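Local coordinates for protein putative reductase (Peptoclostridium difficile, PDB 5J6C) that probably acts as an FMN-dependent nitroreductase, a dimeric flavoenzyme that reduces nitro compounds and may act on the antibiotic metronidazole, at residues L60-S65 against R69-I74; S86-K91 against C139-R144; L52-K57 against H132-G137. One frame throughout, in Å; residues are numbered along the deposited sequence.

Contact 1: residues L60-S65 against R69-I74; sequences LLAPSS and RTWEFI. With FMN (flavin mononucleotide), chain E.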
# COMPACT_ATOMS: atom_id res chain seq x y z
N LEU A 60 1.43 -5.07 11.75
CA LEU A 60 1.70 -6.50 11.81
C LEU A 60 0.58 -7.35 11.20
O LEU A 60 0.79 -8.55 11.00
CB LEU A 60 1.93 -6.92 13.26
CG LEU A 60 3.23 -6.41 13.89
CD1 LEU A 60 3.20 -6.65 15.39
CD2 LEU A 60 4.44 -7.11 13.26
N LEU A 61 -0.58 -6.76 10.91
CA LEU A 61 -1.70 -7.48 10.31
C LEU A 61 -1.76 -7.30 8.80
O LEU A 61 -2.73 -7.74 8.16
CB LEU A 61 -3.02 -7.02 10.94
CG LEU A 61 -3.29 -7.49 12.37
CD1 LEU A 61 -4.33 -6.59 13.01
CD2 LEU A 61 -3.78 -8.93 12.37
N ALA A 62 -0.76 -6.65 8.21
CA ALA A 62 -0.82 -6.32 6.80
C ALA A 62 -0.67 -7.58 5.95
O ALA A 62 0.15 -8.46 6.26
CB ALA A 62 0.28 -5.32 6.45
N PRO A 63 -1.44 -7.69 4.86
CA PRO A 63 -1.24 -8.82 3.95
C PRO A 63 0.09 -8.67 3.23
O PRO A 63 0.50 -7.57 2.86
CB PRO A 63 -2.42 -8.70 2.98
CG PRO A 63 -2.71 -7.26 2.92
CD PRO A 63 -2.43 -6.73 4.33
N SER A 64 0.77 -9.80 3.04
CA SER A 64 2.06 -9.81 2.36
C SER A 64 2.08 -10.93 1.33
O SER A 64 1.37 -11.93 1.46
CB SER A 64 3.22 -9.96 3.37
OG SER A 64 3.11 -11.18 4.08
N SER A 65 2.88 -10.75 0.28
CA SER A 65 3.04 -11.79 -0.73
C SER A 65 3.46 -13.10 -0.08
O SER A 65 4.39 -13.13 0.74
CB SER A 65 4.07 -11.35 -1.76
OG SER A 65 4.36 -12.39 -2.67
N ARG A 69 5.64 -11.91 5.01
CA ARG A 69 5.88 -10.79 5.92
C ARG A 69 7.34 -10.31 5.87
O ARG A 69 8.04 -10.28 6.88
CB ARG A 69 5.51 -11.19 7.35
CG ARG A 69 4.05 -11.62 7.51
CD ARG A 69 3.76 -11.95 8.97
NE ARG A 69 2.33 -12.12 9.24
CZ ARG A 69 1.86 -12.78 10.29
NH1 ARG A 69 2.71 -13.35 11.14
NH2 ARG A 69 0.54 -12.89 10.48
N THR A 70 7.78 -9.92 4.67
CA THR A 70 9.19 -9.55 4.49
C THR A 70 9.59 -8.31 5.29
O THR A 70 10.78 -8.07 5.48
CB THR A 70 9.51 -9.29 3.01
OG1 THR A 70 8.71 -8.21 2.54
CG2 THR A 70 9.24 -10.52 2.16
N TRP A 71 8.62 -7.51 5.76
CA TRP A 71 8.95 -6.23 6.34
C TRP A 71 9.44 -6.36 7.79
O TRP A 71 9.36 -7.43 8.41
CB TRP A 71 7.74 -5.29 6.29
CG TRP A 71 6.35 -5.93 6.35
CD1 TRP A 71 5.41 -5.90 5.37
CD2 TRP A 71 5.77 -6.66 7.44
NE1 TRP A 71 4.28 -6.56 5.77
CE2 TRP A 71 4.47 -7.04 7.04
CE3 TRP A 71 6.21 -7.03 8.71
CZ2 TRP A 71 3.60 -7.76 7.87
CZ3 TRP A 71 5.35 -7.74 9.53
CH2 TRP A 71 4.07 -8.11 9.10
N GLU A 72 9.99 -5.26 8.29
CA GLU A 72 10.27 -5.04 9.71
C GLU A 72 10.14 -3.55 9.98
O GLU A 72 10.24 -2.73 9.07
CB GLU A 72 11.67 -5.51 10.15
CG GLU A 72 12.12 -6.80 9.51
CD GLU A 72 12.80 -7.74 10.46
OE1 GLU A 72 12.89 -7.40 11.67
OE2 GLU A 72 13.26 -8.81 10.00
N PHE A 73 9.93 -3.21 11.25
CA PHE A 73 9.62 -1.84 11.64
C PHE A 73 10.61 -1.38 12.70
O PHE A 73 10.87 -2.09 13.67
CB PHE A 73 8.17 -1.75 12.13
CG PHE A 73 7.19 -2.37 11.17
CD1 PHE A 73 6.81 -1.70 10.01
CD2 PHE A 73 6.69 -3.64 11.40
CE1 PHE A 73 5.92 -2.28 9.11
CE2 PHE A 73 5.81 -4.23 10.51
CZ PHE A 73 5.42 -3.55 9.36
N ILE A 74 11.18 -0.20 12.49
CA ILE A 74 12.05 0.44 13.46
C ILE A 74 11.32 1.67 13.97
O ILE A 74 11.14 2.66 13.24
CB ILE A 74 13.42 0.79 12.86
CG1 ILE A 74 14.04 -0.45 12.21
CG2 ILE A 74 14.34 1.34 13.96
CD1 ILE A 74 15.37 -0.17 11.54
N1 FMN E . -2.52 -14.37 -3.59
C2 FMN E . -2.66 -15.15 -4.74
O2 FMN E . -3.41 -16.12 -4.75
N3 FMN E . -1.95 -14.86 -5.88
C4 FMN E . -1.10 -13.77 -5.91
O4 FMN E . -0.47 -13.49 -6.94
C4A FMN E . -0.97 -12.99 -4.77
N5 FMN E . -0.13 -11.90 -4.81
C5A FMN E . 0.01 -11.10 -3.68
C6 FMN E . 0.88 -10.02 -3.76
C7 FMN E . 1.05 -9.18 -2.67
C7M FMN E . 2.00 -8.02 -2.81
C8 FMN E . 0.34 -9.43 -1.49
C8M FMN E . 0.53 -8.50 -0.31
C9 FMN E . -0.53 -10.52 -1.41
C9A FMN E . -0.71 -11.38 -2.51
N10 FMN E . -1.58 -12.47 -2.46
C10 FMN E . -1.70 -13.27 -3.60
C1' FMN E . -2.32 -12.84 -1.20
C2' FMN E . -1.29 -13.71 -0.39
O2' FMN E . -1.34 -15.09 -0.68
C3' FMN E . -1.20 -13.66 1.15
O3' FMN E . -1.24 -14.90 1.87
C4' FMN E . -2.27 -12.89 1.81
O4' FMN E . -2.26 -11.53 1.44
C5' FMN E . -1.99 -13.09 3.30
O5' FMN E . -3.03 -13.91 3.77
P FMN E . -4.41 -13.14 4.06
O1P FMN E . -4.28 -12.54 5.44
O2P FMN E . -4.63 -12.00 3.09
O3P FMN E . -5.59 -14.10 4.03
O HOH W 1 0.44 -10.08 8.62
O HOH W 2 2.56 -6.09 3.78
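L60 and R69 meet through one water hydrogen-bonded to three protein atoms, which is the oddity of this contact. The water gives its hydrogens to L60 O and A62 O, and it accepts the N-H of R69, with R69 NE 2.8 Å from the water oxygen. L60 O itself lies over one face of the guanidinium, too far for a direct bond. A second water does similar work nearby: W71 NE1 donates to it at 2.7 Å, and it passes a hydrogen on to P63 O. The indole N-H is thus satisfied by a water that in turn bonds to P63 O, and so reaches the 60-65 loop only indirectly.

The one direct hydrogen bond runs from R69 N to S64 OG, 2.8 Å long with an angle of 148° at the hydrogen. S64 reaches it because its hydroxyl sits between backbone N and carbonyl carbon (chi1 61°), facing the 69-74 segment. R69 turns the chain with a positive phi, and its CA lies over the centre of one face of the W71 ring. F73 CZ covers the opposite face, near the rim, while A62 O lies at the ring edge in plane. Farther round, L60 CD2 packs 3.9 Å from W71 CZ3 and also reaches the edge of the F73 ring.

P63, S64 and S65 belong to an FMN pocket. S65 N comes within 3.3 Å of C8M of this flavin, whose hydrogen bonds include several from the second subunit. The contact closes the short link from helix 49-60 into strand 71-76: S65 N and T70 OG1 are both bonded to D119 of helix 116-133, F73 packs on strand 102-109, and F73 and I74 pair in parallel with a strand of the second subunit.

Contact 2: residues S86-K91 against C139-R144; sequences SQCRTK and CWIQVR. With FMN (flavin mononucleotide), chain C.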
# COMPACT_ATOMS: atom_id res chain seq x y z
N SER A 86 16.12 13.08 9.55
CA SER A 86 15.57 14.16 8.74
C SER A 86 16.54 14.61 7.65
O SER A 86 16.12 15.32 6.72
CB SER A 86 15.20 15.35 9.62
OG SER A 86 16.38 16.03 10.03
N GLN A 87 17.81 14.25 7.77
CA GLN A 87 18.84 14.56 6.78
C GLN A 87 19.00 13.48 5.72
O GLN A 87 19.96 13.54 4.94
CB GLN A 87 20.18 14.79 7.48
CG GLN A 87 20.39 16.19 8.04
CD GLN A 87 20.51 17.23 6.95
OE1 GLN A 87 19.58 17.99 6.69
NE2 GLN A 87 21.67 17.26 6.28
N CYS A 88 18.10 12.49 5.65
CA CYS A 88 18.34 11.33 4.79
C CYS A 88 18.29 11.69 3.31
O CYS A 88 18.85 10.97 2.48
CB CYS A 88 17.34 10.22 5.08
SG CYS A 88 15.65 10.58 4.60
N ARG A 89 17.62 12.78 2.96
CA ARG A 89 17.65 13.33 1.61
C ARG A 89 18.05 14.80 1.78
O ARG A 89 17.23 15.64 2.18
CB ARG A 89 16.30 13.15 0.94
CG ARG A 89 15.97 11.67 0.71
CD ARG A 89 14.49 11.43 0.43
NE ARG A 89 14.02 12.20 -0.71
CZ ARG A 89 12.74 12.36 -1.01
NH1 ARG A 89 11.81 11.81 -0.25
NH2 ARG A 89 12.39 13.09 -2.06
N THR A 90 19.33 15.08 1.53
CA THR A 90 19.87 16.41 1.79
C THR A 90 19.20 17.48 0.95
O THR A 90 19.28 18.66 1.29
CB THR A 90 21.39 16.47 1.52
OG1 THR A 90 21.64 16.20 0.13
CG2 THR A 90 22.11 15.47 2.39
N LYS A 91 18.55 17.10 -0.15
CA LYS A 91 17.91 18.08 -1.01
C LYS A 91 16.42 18.23 -0.72
O LYS A 91 15.73 18.93 -1.46
CB LYS A 91 18.18 17.74 -2.47
CG LYS A 91 19.70 17.75 -2.78
CD LYS A 91 20.02 17.77 -4.28
CE LYS A 91 21.46 17.30 -4.54
NZ LYS A 91 22.48 18.08 -3.78
N CYS A 139 3.04 11.50 7.71
CA CYS A 139 3.52 11.79 6.37
C CYS A 139 4.53 10.73 5.95
O CYS A 139 5.42 10.37 6.73
CB CYS A 139 4.15 13.17 6.27
SG CYS A 139 4.35 13.62 4.53
N TRP A 140 4.38 10.24 4.74
CA TRP A 140 5.30 9.27 4.17
C TRP A 140 6.53 10.00 3.67
O TRP A 140 6.43 11.03 2.99
CB TRP A 140 4.58 8.52 3.04
CG TRP A 140 5.31 7.50 2.19
CD1 TRP A 140 6.49 7.67 1.51
CD2 TRP A 140 4.85 6.17 1.87
NE1 TRP A 140 6.79 6.53 0.80
CE2 TRP A 140 5.81 5.59 1.01
CE3 TRP A 140 3.73 5.41 2.24
CZ2 TRP A 140 5.68 4.29 0.51
CZ3 TRP A 140 3.61 4.12 1.74
CH2 TRP A 140 4.58 3.57 0.89
N ILE A 141 7.71 9.49 4.01
CA ILE A 141 8.97 10.02 3.51
C ILE A 141 9.58 8.94 2.63
O ILE A 141 9.99 7.88 3.13
CB ILE A 141 9.92 10.41 4.66
CG1 ILE A 141 9.27 11.50 5.52
CG2 ILE A 141 11.27 10.87 4.11
CD1 ILE A 141 10.06 11.81 6.75
N GLN A 142 9.63 9.18 1.32
CA GLN A 142 10.13 8.19 0.38
C GLN A 142 11.63 7.98 0.56
O GLN A 142 12.39 8.95 0.61
CB GLN A 142 9.82 8.63 -1.05
CG GLN A 142 10.18 7.63 -2.13
CD GLN A 142 9.41 6.32 -2.01
OE1 GLN A 142 8.28 6.29 -1.53
NE2 GLN A 142 10.03 5.22 -2.45
N VAL A 143 12.07 6.72 0.62
CA VAL A 143 13.48 6.36 0.72
C VAL A 143 13.96 5.57 -0.49
O VAL A 143 14.98 5.93 -1.11
CB VAL A 143 13.76 5.56 2.02
CG1 VAL A 143 15.22 5.09 2.05
CG2 VAL A 143 13.44 6.44 3.24
N ARG A 144 13.26 4.49 -0.84
CA ARG A 144 13.63 3.73 -2.03
C ARG A 144 13.69 4.65 -3.24
O ARG A 144 12.83 5.52 -3.42
CB ARG A 144 12.62 2.59 -2.27
CG ARG A 144 13.10 1.60 -3.32
CD ARG A 144 12.02 0.60 -3.73
NE ARG A 144 10.93 1.23 -4.46
CZ ARG A 144 10.89 1.34 -5.79
NH1 ARG A 144 9.86 1.92 -6.38
NH2 ARG A 144 11.89 0.87 -6.52
N1 FMN C . 5.64 13.81 1.35
C2 FMN C . 6.84 14.43 1.68
O2 FMN C . 6.84 15.52 2.24
N3 FMN C . 8.05 13.84 1.39
C4 FMN C . 8.08 12.62 0.74
O4 FMN C . 9.15 12.08 0.46
C4A FMN C . 6.90 12.01 0.39
N5 FMN C . 6.95 10.79 -0.25
C5A FMN C . 5.79 10.14 -0.56
C6 FMN C . 5.87 8.91 -1.21
C7 FMN C . 4.72 8.25 -1.54
C7M FMN C . 4.80 6.92 -2.22
C8 FMN C . 3.49 8.80 -1.24
C8M FMN C . 2.25 8.06 -1.59
C9 FMN C . 3.40 10.03 -0.60
C9A FMN C . 4.57 10.71 -0.26
N10 FMN C . 4.51 11.94 0.37
C10 FMN C . 5.67 12.60 0.70
C1' FMN C . 3.18 12.56 0.71
C2' FMN C . 2.52 13.18 -0.53
O2' FMN C . 3.08 14.46 -0.80
C3' FMN C . 1.01 13.28 -0.33
O3' FMN C . 0.52 12.01 0.05
C4' FMN C . 0.28 13.73 -1.60
O4' FMN C . 0.73 15.02 -1.94
C5' FMN C . -1.24 13.74 -1.38
O5' FMN C . -1.53 14.70 -0.38
P FMN C . -2.24 14.25 0.99
O1P FMN C . -1.53 13.03 1.54
O2P FMN C . -2.17 15.36 2.01
O3P FMN C . -3.67 13.90 0.66
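R89 and Q142 converge on the same oxygen of the flavin. R89 NH1 donates to FMN O4 at 2.8 Å, with O4 at the edge of the guanidinium and in its plane, while Q142 N donates to O4 at 3.1 Å along a straighter line (164°). Two N-H groups therefore grip O4, and they would be expected to draw electron density toward the pyrimidine end of the ring system. NH1 also makes a weak bond to Q142 O, 3.0 Å away, tying the arginine back to the strand. A bend at chi3 (57°) turns the guanidinium in toward both oxygens. Next to this, I141 CG2 packs on C88 SG at 4.4 Å.

Strand 137-142 is an outermost strand of the antiparallel sheet within this chain, and its last residues pass along the isoalloxazine, as in the nitroreductase fold. C139 SG approaches FMN N1, and the W140 indole has the C7M methyl over one face.

The next layer fixes the glutamine. Q142 OE1 accepts W140 NE1 at 2.8 Å, the indole N-H reaching it from outside the carbonyl plane. On the other side of the amide, Q142 NE2 points almost straight at R144 O (174°) and is also bonded to E118 of the second subunit. That glutamate forms a salt bridge with R144.

Contact 3: residues L52-K57 against H132-G137; sequences LDKILK and HELGLG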
# COMPACT_ATOMS: atom_id res chain seq x y z
N LEU A 52 0.74 4.16 19.90
CA LEU A 52 1.82 3.46 19.22
C LEU A 52 1.52 1.98 19.08
O LEU A 52 1.68 1.39 18.00
CB LEU A 52 3.15 3.65 19.96
CG LEU A 52 4.36 2.89 19.38
CD1 LEU A 52 4.56 3.16 17.87
CD2 LEU A 52 5.66 3.16 20.15
N ASP A 53 1.04 1.36 20.17
CA ASP A 53 0.80 -0.08 20.18
C ASP A 53 -0.24 -0.47 19.14
O ASP A 53 -0.08 -1.48 18.44
CB ASP A 53 0.38 -0.54 21.57
CG ASP A 53 1.53 -0.55 22.57
OD1 ASP A 53 2.70 -0.47 22.13
OD2 ASP A 53 1.26 -0.65 23.79
N LYS A 54 -1.33 0.30 19.04
CA LYS A 54 -2.35 -0.02 18.05
C LYS A 54 -1.84 0.19 16.62
O LYS A 54 -2.20 -0.57 15.72
CB LYS A 54 -3.60 0.82 18.30
CG LYS A 54 -4.33 0.47 19.59
CD LYS A 54 -5.39 1.51 19.89
CE LYS A 54 -6.27 1.13 21.09
NZ LYS A 54 -7.15 2.27 21.45
N ILE A 55 -0.99 1.20 16.41
CA ILE A 55 -0.37 1.41 15.09
C ILE A 55 0.49 0.21 14.70
O ILE A 55 0.45 -0.26 13.56
CB ILE A 55 0.44 2.71 15.08
CG1 ILE A 55 -0.48 3.93 15.16
CG2 ILE A 55 1.30 2.78 13.85
CD1 ILE A 55 0.28 5.22 15.36
N LEU A 56 1.29 -0.29 15.64
CA LEU A 56 2.13 -1.44 15.34
C LEU A 56 1.30 -2.70 15.08
O LEU A 56 1.66 -3.52 14.23
CB LEU A 56 3.13 -1.65 16.49
CG LEU A 56 4.23 -0.59 16.55
CD1 LEU A 56 4.95 -0.56 17.89
CD2 LEU A 56 5.23 -0.84 15.42
N LYS A 57 0.19 -2.87 15.81
CA LYS A 57 -0.71 -4.00 15.56
C LYS A 57 -1.29 -3.95 14.16
O LYS A 57 -1.39 -4.98 13.49
CB LYS A 57 -1.84 -4.02 16.59
CG LYS A 57 -1.53 -4.74 17.88
CD LYS A 57 -2.80 -4.84 18.73
CE LYS A 57 -2.64 -5.78 19.92
NZ LYS A 57 -3.99 -6.11 20.49
N HIS A 132 -4.36 7.71 11.56
CA HIS A 132 -5.48 8.60 11.28
C HIS A 132 -6.67 8.30 12.18
O HIS A 132 -7.29 9.22 12.73
CB HIS A 132 -5.87 8.49 9.80
CG HIS A 132 -6.98 9.42 9.39
ND1 HIS A 132 -7.01 10.75 9.74
CD2 HIS A 132 -8.08 9.20 8.62
CE1 HIS A 132 -8.10 11.31 9.23
NE2 HIS A 132 -8.76 10.39 8.55
N GLU A 133 -7.01 7.02 12.35
CA GLU A 133 -8.14 6.67 13.20
C GLU A 133 -7.89 7.06 14.65
O GLU A 133 -8.84 7.28 15.41
CB GLU A 133 -8.44 5.17 13.12
CG GLU A 133 -9.78 4.82 13.76
CD GLU A 133 -9.89 3.37 14.18
OE1 GLU A 133 -10.90 2.72 13.82
OE2 GLU A 133 -8.97 2.88 14.88
N LEU A 134 -6.63 7.15 15.07
CA LEU A 134 -6.32 7.51 16.44
C LEU A 134 -6.09 9.00 16.62
O LEU A 134 -5.54 9.42 17.64
CB LEU A 134 -5.10 6.72 16.92
CG LEU A 134 -5.21 5.21 16.82
CD1 LEU A 134 -3.85 4.55 17.11
CD2 LEU A 134 -6.29 4.68 17.77
N GLY A 135 -6.47 9.81 15.63
CA GLY A 135 -6.40 11.25 15.75
C GLY A 135 -5.03 11.84 15.57
O GLY A 135 -4.80 12.99 15.97
N LEU A 136 -4.10 11.08 15.00
CA LEU A 136 -2.75 11.56 14.72
C LEU A 136 -2.62 11.87 13.23
O LEU A 136 -3.37 11.35 12.40
CB LEU A 136 -1.71 10.51 15.14
CG LEU A 136 -1.60 10.16 16.63
CD1 LEU A 136 -0.96 8.80 16.82
CD2 LEU A 136 -0.81 11.23 17.40
N GLY A 137 -1.69 12.76 12.91
CA GLY A 137 -1.33 13.02 11.54
C GLY A 137 -0.05 12.27 11.19
O GLY A 137 0.71 11.86 12.07
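K54 and L134 pack against each other along the lysine's hydrocarbon chain. Starting at the base, K54 CB lies 3.9 Å from L134 CD1. The chain then runs out extended beyond CG, and CD meets the other methyl, L134 CD2, also at 3.9 Å. The two methyls of one leucine thus touch the lysine at two points along its length. At the tip, NZ leaves the leucine behind and forms a salt bridge with E50, one turn earlier on the same helix. E133 OE2 carries the opposite charge 6.8 Å from K54 NZ, not in contact, so any attraction between them would be long-range and modest.

L134 CD1 is shared: besides K54 CB it touches I55 CG1 at 3.9 Å, filling the angle between two successive residues of helix 49-60. I55 then extends past it to set its CD1 4.1 Å from L136 CD1. With CG1 beside the backbone N (chi1 -69°), the isoleucine swings its longer branch toward the leucines, although its CB does not head directly for them.

Both leucines lie just past the end of helix 116-133, which closes in a Schellman motif. G135 takes positive phi as the C-prime residue, with G135 N bonded to H132 O at 3.1 Å and L136 N to A131 O. The turn brings L134 and L136, just before and just after the glycine, onto the flank of helix 49-60. L134 O has a further partner in K51 NZ, from that same helix, and I55 continues inward onto I127 and A131.

No hydrogen bond links the two segments. Their grip is therefore one of methyl and methylene groups packing together, most fully at the buried I55 and L136, while the lysine's charge is paired with E50.

Contact 1 and contact 2 each border a different FMN, their centres 21 Å apart on opposite sides of the chain's centre, with nearest atoms about 10 Å apart. The dimer brings the two roles together: each flavin is met by residues like those of contact 2 from one subunit and like those of contact 1 from the other. Contact 3 is remote from the cofactors, the L136 side chain being about 14 Å from an FMN. It nevertheless joins helix 49-60, which leads into contact 1 with centres 16 Å apart, to the end of helix 116-133, which leads into the strand used by contact 2.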